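Long-range contact in Hep_Hag family (PDB 3S6L), which probably mediates bacterial adhesion to host cells as the YadA-like head domain of the trimeric autotransporter adhesin BoaA: residues A122-N127 and V136-R141. Sequence-based numbering, arbitrary orientation.
Sequences AAIGAN and VSFGSR
A122 and V136 face each other in the last parallel strand pair of this chain's main sheet, part of the YadA-like left-handed beta-roll, where strand 135-137 stacks as the next rung on strand 122-124. Two nearly straight backbone bonds tie the rungs: S137 N reaches A122 O at 2.7 Å, and I124 N gives its hydrogen to S137 O at 2.8 Å.

The tight half is apolar and lies on the face carrying A122, I124 and V136. The CB of A122 sits 4.0 Å from V136 CG1, the branch set anti to the backbone N (chi1 178°). That same methyl meets I124 CG1 at 3.9 Å, the two side chains crossing at a slant. F138 follows just beyond the strand and lies alongside I124, pointing the same way. I124 approaches the ring obliquely, CB 3.8 Å from F138 CD1, with F138 CE1 near I124 CG1. I124 also packs on the I124 residues of both other subunits, which places this face at the core of the trimer, while V136 and S137 pair with a strand of the second subunit that carries the sheet across the interface.

S137 points to the other face, where its OG bonds to V129 O and to N149 ND2 of the second subunit. It also accepts from G139 N at 3.2 Å, closing an ST turn just where the strand ends. Past G125 the segments separate toward the solvent-facing side, with N127 and R141 exposed. There a water links the two segments, donating to N127 O at 2.9 Å and lying 2.6 Å from S140 OG.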
loop_
_atom_site.group_PDB
_atom_site.type_symbol
_atom_site.label_atom_id
_atom_site.label_comp_id
_atom_site.label_asym_id
_atom_site.label_seq_id
_atom_site.Cartn_x
_atom_site.Cartn_y
_atom_site.Cartn_z
ATOM N N ALA A 122 8.102 0.577 11.116
ATOM C CA ALA A 122 6.884 0.779 10.371
ATOM C C ALA A 122 5.921 1.706 11.085
ATOM O O ALA A 122 5.776 1.661 12.313
ATOM C CB ALA A 122 6.186 -0.580 10.053
ATOM N N ALA A 123 5.235 2.520 10.293
ATOM C CA ALA A 123 4.224 3.428 10.813
ATOM C C ALA A 123 2.929 3.055 10.137
ATOM O O ALA A 123 2.857 3.090 8.894
ATOM C CB ALA A 123 4.601 4.876 10.506
ATOM N N ILE A 124 1.929 2.678 10.939
ATOM C CA ILE A 124 0.613 2.243 10.437
ATOM C C ILE A 124 -0.458 3.238 10.886
ATOM O O ILE A 124 -0.640 3.475 12.090
ATOM C CB ILE A 124 0.223 0.848 11.010
ATOM C CG1 ILE A 124 1.290 -0.213 10.755
ATOM C CG2 ILE A 124 -1.095 0.366 10.472
ATOM C CD1 ILE A 124 1.661 -0.365 9.308
ATOM N N GLY A 125 -1.175 3.818 9.930
ATOM C CA GLY A 125 -2.294 4.682 10.267
ATOM C C GLY A 125 -1.965 6.121 9.944
ATOM O O GLY A 125 -0.800 6.501 9.948
ATOM N N ALA A 126 -2.993 6.909 9.635
ATOM C CA ALA A 126 -2.808 8.303 9.333
ATOM C C ALA A 126 -2.049 9.026 10.487
ATOM O O ALA A 126 -2.347 8.791 11.679
ATOM C CB ALA A 126 -4.160 8.953 9.076
ATOM N N ASN A 127 -1.066 9.868 10.136
ATOM C CA ASN A 127 -0.307 10.663 11.123
ATOM C C ASN A 127 0.548 9.836 12.095
ATOM O O ASN A 127 1.119 10.397 13.041
ATOM C CB ASN A 127 -1.263 11.579 11.926
ATOM C CG ASN A 127 -2.110 12.486 11.021
ATOM O OD1 ASN A 127 -3.349 12.424 11.019
ATOM N ND2 ASN A 127 -1.446 13.306 10.237
ATOM N N VAL A 136 7.042 -1.162 15.306
ATOM C CA VAL A 136 5.899 -0.850 14.449
ATOM C C VAL A 136 4.989 0.047 15.254
ATOM O O VAL A 136 4.489 -0.386 16.285
ATOM C CB VAL A 136 5.148 -2.122 14.033
ATOM C CG1 VAL A 136 3.942 -1.772 13.190
ATOM C CG2 VAL A 136 6.071 -3.049 13.280
ATOM N N SER A 137 4.789 1.289 14.806
ATOM C CA SER A 137 3.941 2.234 15.507
ATOM C C SER A 137 2.526 2.355 14.936
ATOM O O SER A 137 2.338 2.480 13.705
ATOM C CB SER A 137 4.595 3.615 15.509
ATOM O OG SER A 137 3.671 4.582 16.007
ATOM N N PHE A 138 1.535 2.403 15.834
ATOM C CA PHE A 138 0.151 2.589 15.418
ATOM C C PHE A 138 -0.380 3.995 15.725
ATOM O O PHE A 138 -1.585 4.224 15.747
ATOM C CB PHE A 138 -0.749 1.486 16.024
ATOM C CG PHE A 138 -0.358 0.110 15.599
ATOM C CD1 PHE A 138 -0.853 -0.429 14.418
ATOM C CD2 PHE A 138 0.550 -0.640 16.355
ATOM C CE1 PHE A 138 -0.479 -1.708 14.017
ATOM C CE2 PHE A 138 0.940 -1.923 15.950
ATOM C CZ PHE A 138 0.423 -2.455 14.796
ATOM N N GLY A 139 0.521 4.941 15.938
ATOM C CA GLY A 139 0.098 6.296 16.262
ATOM C C GLY A 139 1.287 7.125 16.683
ATOM O O GLY A 139 2.319 7.136 16.011
ATOM N N SER A 140 1.145 7.809 17.809
ATOM C CA SER A 140 2.226 8.590 18.374
ATOM C C SER A 140 1.795 8.861 19.792
ATOM O O SER A 140 0.668 8.514 20.168
ATOM C CB SER A 140 2.449 9.895 17.595
ATOM O OG SER A 140 1.309 10.728 17.640
ATOM N N ARG A 141 2.670 9.469 20.579
ATOM C CA ARG A 141 2.374 9.712 22.001
ATOM C C ARG A 141 1.140 10.595 22.202
ATOM O O ARG A 141 1.014 11.640 21.561
ATOM C CB ARG A 141 3.585 10.315 22.701
ATOM C CG ARG A 141 4.714 9.310 22.913
ATOM C CD ARG A 141 6.002 10.027 23.313
ATOM N NE ARG A 141 5.847 10.801 24.540
ATOM C CZ ARG A 141 6.195 10.364 25.754
ATOM N NH1 ARG A 141 6.719 9.149 25.911
ATOM N NH2 ARG A 141 6.038 11.155 26.819
HETATM O O HOH W 1 -0.204 10.992 15.524
#